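Local coordinates for protein superoxide dismutase [Fe] (Methanothermobacter thermautotrophicus, PDB 1MA1) that converts superoxide radicals into hydrogen peroxide and dioxygen, using one iron ion in each subunit of a homotetramer, at residues I25-E28 / Q29-H33; I32-Q35 / K36-A40; L82-W85 / G86-G89; W194-V197 / E198-E202. All coordinates share one frame; numbering follows the deposited sequence.

Interaction 1 (I25-E28 / Q29-H33). With FE (Fe (III) ion), chain G.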
loop_
_atom_site.group_PDB
_atom_site.type_symbol
_atom_site.label_atom_id
_atom_site.label_comp_id
_atom_site.label_asym_id
_atom_site.label_seq_id
_atom_site.Cartn_x
_atom_site.Cartn_y
_atom_site.Cartn_z
ATOM N N ILE A 25 27.058 12.513 7.109
ATOM C CA ILE A 25 26.271 13.038 6.001
ATOM C C ILE A 25 26.948 14.288 5.463
ATOM O O ILE A 25 27.184 15.259 6.197
ATOM C CB ILE A 25 24.804 13.380 6.450
ATOM C CG1 ILE A 25 24.081 12.102 6.887
ATOM C CG2 ILE A 25 24.031 14.033 5.302
ATOM C CD1 ILE A 25 22.736 12.338 7.532
ATOM N N SER A 26 27.259 14.265 4.174
ATOM C CA SER A 26 28.006 15.355 3.558
ATOM C C SER A 26 27.167 16.615 3.411
ATOM O O SER A 26 25.938 16.577 3.424
ATOM C CB SER A 26 28.501 14.943 2.179
ATOM O OG SER A 26 27.488 15.127 1.221
ATOM N N ARG A 27 27.853 17.736 3.254
ATOM C CA ARG A 27 27.202 19.016 3.073
ATOM C C ARG A 27 26.314 18.976 1.838
ATOM O O ARG A 27 25.184 19.481 1.842
ATOM C CB ARG A 27 28.253 20.093 2.907
ATOM C CG ARG A 27 27.713 21.514 2.918
ATOM C CD ARG A 27 28.460 22.372 1.931
ATOM N NE ARG A 27 28.338 21.721 0.638
ATOM C CZ ARG A 27 29.015 22.037 -0.460
ATOM N NH1 ARG A 27 29.878 23.046 -0.449
ATOM N NH2 ARG A 27 28.899 21.277 -1.551
ATOM N N GLU A 28 26.827 18.375 0.771
ATOM C CA GLU A 28 26.051 18.268 -0.462
ATOM C C GLU A 28 24.797 17.435 -0.211
ATOM O O GLU A 28 23.682 17.846 -0.558
ATOM C CB GLU A 28 26.867 17.612 -1.569
ATOM C CG GLU A 28 26.315 17.895 -2.973
ATOM C CD GLU A 28 26.818 16.912 -4.026
ATOM O OE1 GLU A 28 28.039 16.589 -4.021
ATOM O OE2 GLU A 28 25.987 16.472 -4.862
ATOM N N GLN A 29 24.990 16.262 0.397
ATOM C CA GLN A 29 23.892 15.343 0.687
ATOM C C GLN A 29 22.785 16.039 1.481
ATOM O O GLN A 29 21.604 15.925 1.153
ATOM C CB GLN A 29 24.407 14.132 1.474
ATOM C CG GLN A 29 23.335 13.068 1.706
ATOM C CD GLN A 29 22.829 12.467 0.402
ATOM O OE1 GLN A 29 23.373 11.477 -0.100
ATOM N NE2 GLN A 29 21.797 13.084 -0.167
ATOM N N LEU A 30 23.185 16.760 2.524
ATOM C CA LEU A 30 22.247 17.392 3.441
ATOM C C LEU A 30 21.521 18.550 2.755
ATOM O O LEU A 30 20.327 18.768 2.958
ATOM C CB LEU A 30 23.002 17.911 4.661
ATOM C CG LEU A 30 22.301 17.878 6.018
ATOM C CD1 LEU A 30 23.096 18.727 6.997
ATOM C CD2 LEU A 30 20.892 18.415 5.891
ATOM N N THR A 31 22.249 19.301 1.942
ATOM C CA THR A 31 21.710 20.520 1.373
ATOM C C THR A 31 20.570 20.216 0.417
ATOM O O THR A 31 19.519 20.858 0.448
ATOM C CB THR A 31 22.787 21.272 0.623
ATOM O OG1 THR A 31 23.836 21.593 1.538
ATOM C CG2 THR A 31 22.224 22.534 0.000
ATOM N N ILE A 32 20.772 19.227 -0.438
ATOM C CA ILE A 32 19.744 18.899 -1.396
ATOM C C ILE A 32 18.546 18.117 -0.797
ATOM O O ILE A 32 17.401 18.339 -1.216
ATOM C CB ILE A 32 20.386 18.168 -2.630
ATOM C CG1 ILE A 32 19.304 17.503 -3.471
ATOM C CG2 ILE A 32 21.433 17.185 -2.178
ATOM C CD1 ILE A 32 19.833 16.817 -4.721
ATOM N N HIS A 33 18.795 17.247 0.189
ATOM C CA HIS A 33 17.712 16.583 0.928
ATOM C C HIS A 33 16.796 17.653 1.501
ATOM O O HIS A 33 15.569 17.573 1.371
ATOM C CB HIS A 33 18.278 15.723 2.087
ATOM C CG HIS A 33 17.306 14.750 2.694
ATOM N ND1 HIS A 33 17.719 13.731 3.515
ATOM C CD2 HIS A 33 15.956 14.609 2.591
ATOM C CE1 HIS A 33 16.681 13.001 3.890
ATOM N NE2 HIS A 33 15.591 13.511 3.344
HETATM FE FE FE G . 13.909 12.415 2.669
HETATM O O HOH W 1 12.256 11.492 2.378
#

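Interaction 2 (I32-Q35 / K36-A40). With FE (Fe (III) ion), chain G.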
loop_
_atom_site.group_PDB
_atom_site.type_symbol
_atom_site.label_atom_id
_atom_site.label_comp_id
_atom_site.label_asym_id
_atom_site.label_seq_id
_atom_site.Cartn_x
_atom_site.Cartn_y
_atom_site.Cartn_z
ATOM N N ILE A 32 20.772 19.227 -0.438
ATOM C CA ILE A 32 19.744 18.899 -1.396
ATOM C C ILE A 32 18.546 18.117 -0.797
ATOM O O ILE A 32 17.401 18.339 -1.216
ATOM C CB ILE A 32 20.386 18.168 -2.630
ATOM C CG1 ILE A 32 19.304 17.503 -3.471
ATOM C CG2 ILE A 32 21.433 17.185 -2.178
ATOM C CD1 ILE A 32 19.833 16.817 -4.721
ATOM N N HIS A 33 18.795 17.247 0.189
ATOM C CA HIS A 33 17.712 16.583 0.928
ATOM C C HIS A 33 16.796 17.653 1.501
ATOM O O HIS A 33 15.569 17.573 1.371
ATOM C CB HIS A 33 18.278 15.723 2.087
ATOM C CG HIS A 33 17.306 14.750 2.694
ATOM N ND1 HIS A 33 17.719 13.731 3.515
ATOM C CD2 HIS A 33 15.956 14.609 2.591
ATOM C CE1 HIS A 33 16.681 13.001 3.890
ATOM N NE2 HIS A 33 15.591 13.511 3.344
ATOM N N HIS A 34 17.400 18.655 2.137
ATOM C CA HIS A 34 16.645 19.695 2.819
ATOM C C HIS A 34 15.952 20.609 1.830
ATOM O O HIS A 34 14.763 20.891 1.965
ATOM C CB HIS A 34 17.564 20.524 3.703
ATOM C CG HIS A 34 16.856 21.587 4.482
ATOM N ND1 HIS A 34 17.215 22.917 4.438
ATOM C CD2 HIS A 34 15.799 21.516 5.332
ATOM C CE1 HIS A 34 16.419 23.618 5.221
ATOM N NE2 HIS A 34 15.551 22.788 5.776
ATOM N N GLN A 35 16.686 21.066 0.823
ATOM C CA GLN A 35 16.239 22.223 0.065
ATOM C C GLN A 35 15.432 21.838 -1.140
ATOM O O GLN A 35 14.662 22.649 -1.653
ATOM C CB GLN A 35 17.418 23.063 -0.395
ATOM C CG GLN A 35 18.327 23.453 0.721
ATOM C CD GLN A 35 19.015 24.753 0.444
ATOM O OE1 GLN A 35 19.320 25.073 -0.713
ATOM N NE2 GLN A 35 19.277 25.526 1.505
ATOM N N LYS A 36 15.622 20.608 -1.600
ATOM C CA LYS A 36 14.839 20.097 -2.721
ATOM C C LYS A 36 13.660 19.227 -2.282
ATOM O O LYS A 36 12.506 19.517 -2.607
ATOM C CB LYS A 36 15.731 19.311 -3.668
ATOM C CG LYS A 36 16.819 20.145 -4.274
ATOM C CD LYS A 36 16.225 21.336 -4.987
ATOM C CE LYS A 36 17.315 22.272 -5.485
ATOM N NZ LYS A 36 16.770 23.400 -6.282
ATOM N N HIS A 37 13.943 18.166 -1.541
ATOM C CA HIS A 37 12.910 17.190 -1.221
ATOM C C HIS A 37 11.992 17.685 -0.110
ATOM O O HIS A 37 10.772 17.742 -0.283
ATOM C CB HIS A 37 13.545 15.844 -0.841
ATOM C CG HIS A 37 14.312 15.219 -1.965
ATOM N ND1 HIS A 37 13.701 14.708 -3.089
ATOM C CD2 HIS A 37 15.646 15.112 -2.186
ATOM C CE1 HIS A 37 14.621 14.319 -3.955
ATOM N NE2 HIS A 37 15.811 14.556 -3.428
ATOM N N HIS A 38 12.568 18.058 1.026
ATOM C CA HIS A 38 11.750 18.499 2.132
ATOM C C HIS A 38 10.890 19.639 1.619
ATOM O O HIS A 38 9.698 19.712 1.920
ATOM C CB HIS A 38 12.624 18.961 3.303
ATOM C CG HIS A 38 11.861 19.171 4.580
ATOM N ND1 HIS A 38 12.473 19.513 5.768
ATOM C CD2 HIS A 38 10.538 19.054 4.860
ATOM C CE1 HIS A 38 11.566 19.595 6.723
ATOM N NE2 HIS A 38 10.382 19.318 6.198
ATOM N N GLN A 39 11.495 20.520 0.824
ATOM C CA GLN A 39 10.766 21.642 0.220
ATOM C C GLN A 39 9.596 21.147 -0.639
ATOM O O GLN A 39 8.512 21.721 -0.617
ATOM C CB GLN A 39 11.709 22.470 -0.634
ATOM C CG GLN A 39 11.057 23.667 -1.244
ATOM C CD GLN A 39 10.634 24.691 -0.211
ATOM O OE1 GLN A 39 11.451 25.212 0.534
ATOM N NE2 GLN A 39 9.335 24.992 -0.175
ATOM N N ALA A 40 9.820 20.068 -1.375
ATOM C CA ALA A 40 8.789 19.535 -2.252
ATOM C C ALA A 40 7.537 19.101 -1.462
ATOM O O ALA A 40 6.397 19.231 -1.950
ATOM C CB ALA A 40 9.351 18.358 -3.075
HETATM FE FE FE G . 13.909 12.415 2.669
HETATM O O HOH W 1 12.256 11.492 2.378
#

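Interaction 3 (L82-W85 / G86-G89)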
loop_
_atom_site.group_PDB
_atom_site.type_symbol
_atom_site.label_atom_id
_atom_site.label_comp_id
_atom_site.label_asym_id
_atom_site.label_seq_id
_atom_site.Cartn_x
_atom_site.Cartn_y
_atom_site.Cartn_z
ATOM N N LEU A 82 10.858 16.870 9.463
ATOM C CA LEU A 82 10.974 17.775 10.599
ATOM C C LEU A 82 11.609 17.112 11.827
ATOM O O LEU A 82 12.534 17.665 12.413
ATOM C CB LEU A 82 9.611 18.326 10.998
ATOM C CG LEU A 82 9.595 19.345 12.150
ATOM C CD1 LEU A 82 10.380 20.588 11.726
ATOM C CD2 LEU A 82 8.148 19.741 12.491
ATOM N N PHE A 83 11.110 15.943 12.222
ATOM C CA PHE A 83 11.682 15.218 13.354
ATOM C C PHE A 83 13.062 14.654 13.042
ATOM O O PHE A 83 13.885 14.495 13.941
ATOM C CB PHE A 83 10.757 14.069 13.798
ATOM C CG PHE A 83 9.549 14.516 14.578
ATOM C CD1 PHE A 83 8.503 15.195 13.958
ATOM C CD2 PHE A 83 9.458 14.270 15.943
ATOM C CE1 PHE A 83 7.394 15.618 14.682
ATOM C CE2 PHE A 83 8.346 14.696 16.674
ATOM C CZ PHE A 83 7.316 15.372 16.040
ATOM N N PHE A 84 13.300 14.341 11.770
ATOM C CA PHE A 84 14.565 13.750 11.339
ATOM C C PHE A 84 15.704 14.728 11.603
ATOM O O PHE A 84 16.667 14.390 12.282
ATOM C CB PHE A 84 14.502 13.408 9.847
ATOM C CG PHE A 84 15.746 12.742 9.316
ATOM C CD1 PHE A 84 16.261 11.607 9.932
ATOM C CD2 PHE A 84 16.385 13.230 8.185
ATOM C CE1 PHE A 84 17.400 10.967 9.421
ATOM C CE2 PHE A 84 17.514 12.600 7.660
ATOM C CZ PHE A 84 18.025 11.463 8.282
ATOM N N TRP A 85 15.589 15.942 11.073
ATOM C CA TRP A 85 16.608 16.967 11.287
ATOM C C TRP A 85 16.822 17.148 12.783
ATOM O O TRP A 85 17.945 17.340 13.259
ATOM C CB TRP A 85 16.167 18.295 10.675
ATOM C CG TRP A 85 15.772 18.228 9.240
ATOM C CD1 TRP A 85 14.713 18.854 8.665
ATOM C CD2 TRP A 85 16.433 17.513 8.196
ATOM N NE1 TRP A 85 14.662 18.573 7.318
ATOM C CE2 TRP A 85 15.708 17.750 7.002
ATOM C CE3 TRP A 85 17.566 16.696 8.145
ATOM C CZ2 TRP A 85 16.079 17.202 5.784
ATOM C CZ3 TRP A 85 17.939 16.149 6.924
ATOM C CH2 TRP A 85 17.196 16.402 5.762
ATOM N N GLY A 86 15.731 17.068 13.521
ATOM C CA GLY A 86 15.779 17.405 14.925
ATOM C C GLY A 86 16.484 16.368 15.784
ATOM O O GLY A 86 17.035 16.725 16.838
ATOM N N ASN A 87 16.466 15.096 15.371
ATOM C CA ASN A 87 17.163 14.087 16.144
ATOM C C ASN A 87 18.482 13.676 15.502
ATOM O O ASN A 87 18.948 12.541 15.660
ATOM C CB ASN A 87 16.247 12.868 16.456
ATOM C CG ASN A 87 15.728 12.115 15.206
ATOM O OD1 ASN A 87 14.540 11.761 15.153
ATOM N ND2 ASN A 87 16.607 11.830 14.236
ATOM N N MET A 88 19.094 14.631 14.794
ATOM C CA MET A 88 20.526 14.569 14.486
ATOM C C MET A 88 21.264 15.816 14.964
ATOM O O MET A 88 20.656 16.853 15.215
ATOM C CB MET A 88 20.757 14.402 12.977
ATOM C CG MET A 88 20.152 13.143 12.371
ATOM S SD MET A 88 20.598 12.893 10.617
ATOM C CE MET A 88 19.493 14.009 9.818
ATOM N N GLY A 89 22.580 15.704 15.086
ATOM C CA GLY A 89 23.417 16.864 15.269
ATOM C C GLY A 89 24.886 16.527 15.065
ATOM O O GLY A 89 25.228 15.392 14.731
#

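Interaction 4 (W194-V197 / E198-E202)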
loop_
_atom_site.group_PDB
_atom_site.type_symbol
_atom_site.label_atom_id
_atom_site.label_comp_id
_atom_site.label_asym_id
_atom_site.label_seq_id
_atom_site.Cartn_x
_atom_site.Cartn_y
_atom_site.Cartn_z
ATOM N N TRP A 194 20.522 12.144 21.030
ATOM C CA TRP A 194 19.736 11.486 22.067
ATOM C C TRP A 194 19.083 12.472 23.041
ATOM O O TRP A 194 18.040 12.172 23.622
ATOM C CB TRP A 194 20.597 10.471 22.834
ATOM C CG TRP A 194 20.946 9.265 22.016
ATOM C CD1 TRP A 194 22.197 8.874 21.612
ATOM C CD2 TRP A 194 20.029 8.324 21.442
ATOM N NE1 TRP A 194 22.110 7.758 20.820
ATOM C CE2 TRP A 194 20.795 7.395 20.697
ATOM C CE3 TRP A 194 18.635 8.175 21.484
ATOM C CZ2 TRP A 194 20.211 6.332 19.990
ATOM C CZ3 TRP A 194 18.050 7.116 20.778
ATOM C CH2 TRP A 194 18.845 6.211 20.042
ATOM N N LYS A 195 19.682 13.642 23.220
ATOM C CA LYS A 195 19.076 14.651 24.072
ATOM C C LYS A 195 17.655 14.901 23.595
ATOM O O LYS A 195 16.721 14.888 24.393
ATOM C CB LYS A 195 19.868 15.968 24.025
ATOM C CG LYS A 195 21.371 15.842 24.284
ATOM C CD LYS A 195 21.667 15.124 25.599
ATOM C CE LYS A 195 21.102 15.860 26.811
ATOM N NZ LYS A 195 21.397 15.114 28.086
ATOM N N GLU A 196 17.505 15.115 22.290
ATOM C CA GLU A 196 16.222 15.486 21.695
ATOM C C GLU A 196 15.228 14.341 21.813
ATOM O O GLU A 196 14.059 14.546 22.160
ATOM C CB GLU A 196 16.403 15.859 20.217
ATOM C CG GLU A 196 15.118 16.174 19.461
ATOM C CD GLU A 196 14.310 17.276 20.119
ATOM O OE1 GLU A 196 14.934 18.179 20.726
ATOM O OE2 GLU A 196 13.060 17.252 20.024
ATOM N N VAL A 197 15.695 13.131 21.523
ATOM C CA VAL A 197 14.832 11.959 21.606
ATOM C C VAL A 197 14.396 11.748 23.048
ATOM O O VAL A 197 13.228 11.501 23.318
ATOM C CB VAL A 197 15.544 10.673 21.115
ATOM C CG1 VAL A 197 14.580 9.517 21.147
ATOM C CG2 VAL A 197 16.071 10.853 19.717
ATOM N N GLU A 198 15.345 11.852 23.970
ATOM C CA GLU A 198 15.040 11.843 25.392
ATOM C C GLU A 198 13.976 12.851 25.776
ATOM O O GLU A 198 13.047 12.520 26.495
ATOM C CB GLU A 198 16.314 12.101 26.199
ATOM C CG GLU A 198 17.206 10.874 26.373
ATOM C CD GLU A 198 18.624 11.223 26.792
ATOM O OE1 GLU A 198 18.815 12.186 27.574
ATOM O OE2 GLU A 198 19.555 10.527 26.351
ATOM N N LYS A 199 14.105 14.079 25.289
ATOM C CA LYS A 199 13.131 15.109 25.585
ATOM C C LYS A 199 11.761 14.723 25.043
ATOM O O LYS A 199 10.774 14.745 25.773
ATOM C CB LYS A 199 13.568 16.432 24.980
ATOM C CG LYS A 199 12.624 17.582 25.283
ATOM C CD LYS A 199 13.101 18.876 24.613
ATOM C CE LYS A 199 12.111 20.021 24.796
ATOM N NZ LYS A 199 12.630 21.305 24.209
ATOM N N ARG A 200 11.697 14.353 23.769
ATOM C CA ARG A 200 10.451 13.880 23.170
ATOM C C ARG A 200 9.785 12.790 24.008
ATOM O O ARG A 200 8.568 12.772 24.178
ATOM C CB ARG A 200 10.712 13.329 21.764
ATOM C CG ARG A 200 11.303 14.341 20.791
ATOM C CD ARG A 200 11.678 13.693 19.478
ATOM N NE ARG A 200 12.152 14.678 18.520
ATOM C CZ ARG A 200 12.604 14.377 17.310
ATOM N NH1 ARG A 200 12.631 13.111 16.923
ATOM N NH2 ARG A 200 13.033 15.329 16.492
ATOM N N PHE A 201 10.588 11.876 24.526
ATOM C CA PHE A 201 10.053 10.710 25.201
ATOM C C PHE A 201 9.432 11.128 26.514
ATOM O O PHE A 201 8.485 10.507 26.982
ATOM C CB PHE A 201 11.175 9.686 25.447
ATOM C CG PHE A 201 10.705 8.416 26.111
ATOM C CD1 PHE A 201 9.564 7.750 25.657
ATOM C CD2 PHE A 201 11.401 7.876 27.186
ATOM C CE1 PHE A 201 9.129 6.549 26.281
ATOM C CE2 PHE A 201 10.974 6.685 27.807
ATOM C CZ PHE A 201 9.839 6.024 27.350
ATOM N N GLU A 202 9.968 12.182 27.113
ATOM C CA GLU A 202 9.499 12.614 28.422
ATOM C C GLU A 202 8.136 13.288 28.337
ATOM O O GLU A 202 7.360 13.249 29.291
ATOM C CB GLU A 202 10.500 13.575 29.055
ATOM C CG GLU A 202 11.931 13.071 29.033
ATOM C CD GLU A 202 12.656 13.233 30.366
ATOM O OE1 GLU A 202 13.910 13.250 30.353
ATOM O OE2 GLU A 202 11.975 13.323 31.416
#

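Interaction 1 (I25-E28 / Q29-H33)
S26 OG accepts the backbone N-H of Q29 at 2.9 Å, close to straight (167°). The hydroxyl oxygen sits between the serine's own backbone N and carbonyl carbon (chi1 83°), a setting that turns it to meet the incoming amide. The carbonyl of the same residue opens the regular ladder, with L30 N donating to S26 O at 2.9 Å nearly along the C=O axis. T31 then holds R27 O twice: its backbone N approaches at 2.9 Å from one face of the carbonyl plane, and its OG1 at 2.5 Å from the other. That second bond needs the hydroxyl beside its own backbone N, which chi1 of -60° provides. S26 is thus the N-cap of helix 27-57, the first long helix of the alpha-hairpin domain of iron and manganese superoxide dismutases. I25, just before the cap, closes a hydrophobic staple with L30, its CG2 4.1 Å from L30 CB; the I25 and Q29 side chains cross obliquely, the same CG2 3.8 Å from Q29 CG. Farther out, D176 serves both sides of the cap, taking S26 N on its carboxylate and giving its backbone N to Q29 OE1. The E28 carboxylate turns outward to a salt bridge with R178 of the second subunit. About two turns beyond the cap, H33 NE2 binds the iron at 2.1 Å, with H81, D167, H171 and a water completing the site.

Interaction 2 (I32-Q35 / K36-A40)
H33 O receives two backbone donors from the following turn: H38 N meets it almost head-on at 3.1 Å, while H37 N makes a longer, weak bond of 3.4 Å. I32 O is shared in the same manner, between K36 N at 2.9 Å and, weakly, H37 N. The Q39 N to H34 O bond, also weak, spans five residues like H38 to H33. Helix 27-57 therefore widens here into pi-type turns, starting at H33, the residue that carries the iron on its imidazole. H37 CG stands beside its own backbone N (chi1 -63°), bringing CD2 to 4.0 Å from H33 CA, which lies at the edge of the H37 ring. The H37 ring stacks on H171, another iron ligand, and its NE2 is hydrogen-bonded to Y174 OH of the second subunit. The H34 and H38 rings meet rim to rim, H34 CD2 to H38 ND1 at 3.9 Å, their planes 67° apart. Y18 OH holds H34 through ND1 and also bonds to Q35 NE2, while P12 O takes H34 NE2. Facing Y174 and N179 of the second subunit, the I32 and K36 side chains cross at about a right angle, I32 CG1 3.7 Å from K36 CG.

Interaction 3 (L82-W85 / G86-G89)
M88 CB starts level with the end of the helix, 4.1 Å from W85 O, and CG continues past F84 O. Beyond it SD comes to 3.8 Å from F84 CZ, obliquely to the ring, a Met-aromatic contact. The chain then bends at the sulfur (chi3 -79°) and swings CE over the face of F84, 3.4 Å from the ring centroid and 19° off its normal, in a CH-pi contact. The same methyl lies at the edge of the W85 indole, 3.7 Å from W85 CE3. The methyl is thus shared by the two rings, while F84 CD2 in turn lies over a face of W85, toward the rim of the indole. A leucine in place of F84 would probably leave the M88 methyl without a ring face to rest on and W85 with poorer cover. The backbone meanwhile runs out of helix 64-86: N87 N gives F83 O a bond of 3.0 Å, and M88 N reaches W85 O only weakly, at 3.3 Å. N87 OD1 accepts from R200 NH1 and from V165 N. W85 meets the iron ligand H33 edge to face, so this helix end backs the metal site, while F84 lies against V165 and L166 of strand 164-167 and, together with M88, against F188 of helix 181-188.

Interaction 4 (W194-V197 / E198-E202)
R200 NE donates to E196 OE2 at 3.1 Å, a salt bridge across one helical turn. The two side chains get there by different shapes. R200 leaves CB with CG beside its backbone N (chi1 -60°) and runs extended as far as NE, whereas E196 starts with CG opposite its backbone N and folds back at chi2 (56°). They cross at about a right angle, the carboxylate and guanidinium planes 72° apart; NE meets the lone pair of OE2 that faces away from the other oxygen, while the carboxylate oxygen stands somewhat out of the guanidinium plane. R200 NH2 donates to F83 O and NH1 to L163 O and N87 OD1, so replacing it with a methionine would probably leave the E196 carboxylate, the two carbonyls and the N87 amide oxygen without this partner. On another side of the turn E198 stretches back along W194, its OE2 3.7 Å from W194 CB and bonded to S99 N. The doubly bent K195 brings NZ to 3.9 Å from E198 OE1, a long salt bridge. Helix 194-202 presents its apolar side, W194, V197 and F201, to L102 of helix 100-110, with W194 and V197 also touching L164 of strand 164-167.

None of the four contacts closes a long loop; each spans one or two turns, following in series along the chain. Interaction 1 starts helix 27-57 and interaction 2 continues it, the two overlapping at I32 and H33 and sharing the iron. Both also face the second subunit. Interaction 3 ends helix 64-86, the partner in the alpha-hairpin, and packs back against both, L30 CD2 near W85 CZ3 for interaction 1 and H34 CD2 near W85 NE1 for interaction 2. Interaction 4, in the C-terminal domain, stays clear of interactions 1 and 2 but touches interaction 3 through the R200 guanidinium and where G86 O lies against E196 CG, joining the C-terminal helix to the end of the hairpin.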